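Local coordinates for protein potential RNA-dependent RNA polymerase (Human picobirnavirus, PDB 5I62) that copies RNA from an RNA template using ribonucleoside triphosphates, and is probably involved in both transcription and replication of the double-stranded RNA viral genome, at residues Thr397-Thr405 with Val414-Ala422. Sequence-based numbering, arbitrary orientation.
Sequences TYLRRWHHT and VGVYSTMRA
Trp402 and Val416 form an antiparallel hydrogen-bonded pair. Trp402 N donates to Val416 O at 2.9 Å, and Val416 N returns a bond to Trp402 O at 2.8 Å. Water extends the pairing at both ends. One molecule links Arg400 O to Ser418 N and sits over a face of the Tyr417 ring. Another joins His404 N to Val414 O.

Apolar contact follows on the same side as the Trp402 and Val416 side chains. Val416 CG2 meets the edge of the indole, 3.6 Å from Trp402 CE3. Trp402 NE1 is bonded to Thr64 OG1.

Arg401 and Tyr417 lie on the other face. The Arg401 chain bends at chi2 (89°), which turns a face of its guanidinium to the rim of the Tyr417 ring; Tyr417 CD1 sits over it, 3.7 Å from Arg401 CZ. The two planes are steeply inclined, at 69°. Arg401 NH1 also donates in plane to Leu399 O at 2.7 Å, so the group is held to its own turn.

Gly415 CA lies over the face of the His403 imidazole, a CH-pi contact 3.7 Å from the ring centroid. His403 ND1 is bonded to Cys413 O, which steadies the ring.

Two arginines stack despite their like charge. The guanidinium planes of Arg400 and Arg421 are 29° apart and their centres 4.2 Å apart. Arg421 reaches there from the helix with its chain extended as far as NE. Glu190 makes a long, weak ion pair with Arg421 and may ease the repulsion.

Ser418 OG N-caps that helix by accepting from Arg421 N. The short third strand leads into helix 419-427. The hairpin with its type I' turn, following the palm sheet, is consistent with motif E of viral RNA-dependent RNA polymerases.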
loop_
_atom_site.group_PDB
_atom_site.type_symbol
_atom_site.label_atom_id
_atom_site.label_comp_id
_atom_site.label_asym_id
_atom_site.label_seq_id
_atom_site.Cartn_x
_atom_site.Cartn_y
_atom_site.Cartn_z
ATOM N N THR A 397 -0.237 6.803 16.069
ATOM C CA THR A 397 -0.809 6.824 14.733
ATOM C C THR A 397 -0.247 5.635 13.984
ATOM O O THR A 397 0.945 5.337 14.095
ATOM C CB THR A 397 -0.500 8.133 13.992
ATOM O OG1 THR A 397 0.921 8.314 13.945
ATOM C CG2 THR A 397 -1.122 9.319 14.716
ATOM N N TYR A 398 -1.109 4.945 13.253
ATOM C CA TYR A 398 -0.730 3.748 12.520
ATOM C C TYR A 398 -1.701 3.633 11.363
ATOM O O TYR A 398 -2.910 3.723 11.581
ATOM C CB TYR A 398 -0.791 2.503 13.421
ATOM C CG TYR A 398 -0.403 1.210 12.750
ATOM C CD1 TYR A 398 0.808 1.086 12.077
ATOM C CD2 TYR A 398 -1.250 0.104 12.783
ATOM C CE1 TYR A 398 1.167 -0.104 11.466
ATOM C CE2 TYR A 398 -0.894 -1.095 12.173
ATOM C CZ TYR A 398 0.317 -1.188 11.512
ATOM O OH TYR A 398 0.682 -2.377 10.908
ATOM N N LEU A 399 -1.166 3.491 10.147
ATOM C CA LEU A 399 -1.963 3.400 8.912
ATOM C C LEU A 399 -2.873 4.614 8.753
ATOM O O LEU A 399 -4.016 4.497 8.314
ATOM C CB LEU A 399 -2.776 2.103 8.867
ATOM C CG LEU A 399 -1.960 0.816 9.033
ATOM C CD1 LEU A 399 -2.869 -0.414 8.932
ATOM C CD2 LEU A 399 -0.815 0.741 8.015
ATOM N N ARG A 400 -2.355 5.785 9.132
ATOM C CA ARG A 400 -3.072 7.060 9.071
ATOM C C ARG A 400 -4.355 7.063 9.906
ATOM O O ARG A 400 -5.299 7.804 9.607
ATOM C CB ARG A 400 -3.366 7.465 7.625
ATOM C CG ARG A 400 -2.101 7.841 6.847
ATOM C CD ARG A 400 -2.448 8.347 5.450
ATOM N NE ARG A 400 -1.438 8.003 4.446
ATOM C CZ ARG A 400 -0.248 8.591 4.346
ATOM N NH1 ARG A 400 0.100 9.557 5.195
ATOM N NH2 ARG A 400 0.600 8.208 3.397
ATOM N N ARG A 401 -4.384 6.271 10.982
ATOM C CA ARG A 401 -5.447 6.339 11.977
ATOM C C ARG A 401 -4.852 6.674 13.341
ATOM O O ARG A 401 -3.794 6.156 13.711
ATOM C CB ARG A 401 -6.213 5.024 12.110
ATOM C CG ARG A 401 -7.348 4.837 11.141
ATOM C CD ARG A 401 -6.829 4.206 9.910
ATOM N NE ARG A 401 -7.883 3.813 8.973
ATOM C CZ ARG A 401 -7.633 3.558 7.696
ATOM N NH1 ARG A 401 -6.387 3.694 7.251
ATOM N NH2 ARG A 401 -8.609 3.188 6.869
ATOM N N TRP A 402 -5.566 7.506 14.092
ATOM C CA TRP A 402 -5.183 7.907 15.441
ATOM C C TRP A 402 -5.856 6.989 16.448
ATOM O O TRP A 402 -7.022 6.626 16.291
ATOM C CB TRP A 402 -5.605 9.354 15.663
ATOM C CG TRP A 402 -5.499 9.942 17.034
ATOM C CD1 TRP A 402 -4.463 10.669 17.528
ATOM C CD2 TRP A 402 -6.512 9.944 18.053
ATOM N NE1 TRP A 402 -4.751 11.105 18.796
ATOM C CE2 TRP A 402 -6.002 10.669 19.143
ATOM C CE3 TRP A 402 -7.794 9.392 18.146
ATOM C CZ2 TRP A 402 -6.723 10.859 20.320
ATOM C CZ3 TRP A 402 -8.512 9.575 19.317
ATOM C CH2 TRP A 402 -7.975 10.317 20.383
ATOM N N HIS A 403 -5.103 6.582 17.461
ATOM C CA HIS A 403 -5.636 5.796 18.566
ATOM C C HIS A 403 -5.186 6.432 19.874
ATOM O O HIS A 403 -4.109 7.019 19.953
ATOM C CB HIS A 403 -5.160 4.341 18.543
ATOM C CG HIS A 403 -5.301 3.646 17.223
ATOM N ND1 HIS A 403 -6.236 2.659 17.006
ATOM C CD2 HIS A 403 -4.588 3.743 16.078
ATOM C CE1 HIS A 403 -6.110 2.194 15.776
ATOM N NE2 HIS A 403 -5.126 2.845 15.186
ATOM N N HIS A 404 -6.009 6.286 20.904
ATOM C CA HIS A 404 -5.696 6.852 22.201
ATOM C C HIS A 404 -6.145 5.891 23.286
ATOM O O HIS A 404 -7.247 5.338 23.212
ATOM C CB HIS A 404 -6.371 8.211 22.377
ATOM C CG HIS A 404 -5.831 9.010 23.515
ATOM N ND1 HIS A 404 -6.033 8.653 24.828
ATOM C CD2 HIS A 404 -5.106 10.154 23.542
ATOM C CE1 HIS A 404 -5.448 9.537 25.617
ATOM N NE2 HIS A 404 -4.880 10.458 24.861
ATOM N N THR A 405 -5.290 5.700 24.294
ATOM C CA THR A 405 -5.601 4.726 25.336
ATOM C C THR A 405 -6.909 5.063 26.054
ATOM O O THR A 405 -7.605 4.160 26.532
ATOM C CB THR A 405 -4.431 4.604 26.325
ATOM O OG1 THR A 405 -4.646 3.472 27.172
ATOM C CG2 THR A 405 -4.260 5.879 27.184
ATOM N N VAL A 414 -10.220 2.118 19.110
ATOM C CA VAL A 414 -10.573 2.147 17.691
ATOM C C VAL A 414 -9.786 3.229 16.947
ATOM O O VAL A 414 -9.426 4.267 17.506
ATOM C CB VAL A 414 -12.087 2.357 17.508
ATOM C CG1 VAL A 414 -12.862 1.163 18.038
ATOM C CG2 VAL A 414 -12.535 3.629 18.219
ATOM N N GLY A 415 -9.540 2.987 15.658
ATOM C CA GLY A 415 -8.742 3.904 14.865
ATOM C C GLY A 415 -9.584 5.028 14.277
ATOM O O GLY A 415 -10.615 4.784 13.651
ATOM N N VAL A 416 -9.143 6.261 14.479
ATOM C CA VAL A 416 -9.859 7.433 14.011
ATOM C C VAL A 416 -9.167 7.940 12.751
ATOM O O VAL A 416 -7.992 8.316 12.781
ATOM C CB VAL A 416 -9.924 8.527 15.091
ATOM C CG1 VAL A 416 -10.652 9.764 14.532
ATOM C CG2 VAL A 416 -10.621 7.996 16.355
ATOM N N TYR A 417 -9.900 7.956 11.650
ATOM C CA TYR A 417 -9.402 8.508 10.406
ATOM C C TYR A 417 -9.640 10.016 10.394
ATOM O O TYR A 417 -10.607 10.513 10.972
ATOM C CB TYR A 417 -10.099 7.826 9.237
ATOM C CG TYR A 417 -9.468 8.024 7.880
ATOM C CD1 TYR A 417 -8.488 7.157 7.416
ATOM C CD2 TYR A 417 -9.893 9.046 7.048
ATOM C CE1 TYR A 417 -7.922 7.321 6.148
ATOM C CE2 TYR A 417 -9.347 9.222 5.790
ATOM C CZ TYR A 417 -8.364 8.357 5.344
ATOM O OH TYR A 417 -7.830 8.546 4.099
ATOM N N SER A 418 -8.732 10.748 9.756
ATOM C CA SER A 418 -8.855 12.199 9.699
ATOM C C SER A 418 -10.040 12.608 8.830
ATOM O O SER A 418 -10.094 12.254 7.650
ATOM C CB SER A 418 -7.576 12.810 9.139
ATOM O OG SER A 418 -7.776 14.174 8.828
ATOM N N THR A 419 -10.971 13.380 9.398
ATOM C CA THR A 419 -12.027 13.954 8.565
ATOM C C THR A 419 -11.455 14.940 7.555
ATOM O O THR A 419 -12.001 15.097 6.454
ATOM C CB THR A 419 -13.091 14.644 9.419
ATOM O OG1 THR A 419 -12.483 15.666 10.236
ATOM C CG2 THR A 419 -13.806 13.629 10.302
ATOM N N MET A 420 -10.370 15.631 7.913
ATOM C CA MET A 420 -9.769 16.573 6.968
ATOM C C MET A 420 -9.204 15.836 5.761
ATOM O O MET A 420 -9.414 16.244 4.611
ATOM C CB MET A 420 -8.687 17.426 7.638
ATOM C CG MET A 420 -9.214 18.409 8.700
ATOM S SD MET A 420 -10.405 19.619 8.057
ATOM C CE MET A 420 -9.529 20.279 6.678
ATOM N N ARG A 421 -8.488 14.742 6.004
ATOM C CA ARG A 421 -8.015 13.919 4.896
ATOM C C ARG A 421 -9.180 13.390 4.070
ATOM O O ARG A 421 -9.117 13.380 2.829
ATOM C CB ARG A 421 -7.162 12.767 5.410
ATOM C CG ARG A 421 -6.547 11.913 4.296
ATOM C CD ARG A 421 -5.476 11.022 4.887
ATOM N NE ARG A 421 -4.710 10.242 3.918
ATOM C CZ ARG A 421 -3.679 10.703 3.212
ATOM N NH1 ARG A 421 -3.293 11.977 3.316
ATOM N NH2 ARG A 421 -3.036 9.886 2.387
ATOM N N ALA A 422 -10.253 12.955 4.739
ATOM C CA ALA A 422 -11.432 12.477 4.023
ATOM C C ALA A 422 -11.991 13.558 3.107
ATOM O O ALA A 422 -12.297 13.299 1.938
ATOM C CB ALA A 422 -12.497 11.998 5.012
HETATM O O HOH W 1 -6.485 9.767 8.105
HETATM O O HOH W 2 -8.400 4.767 20.201
#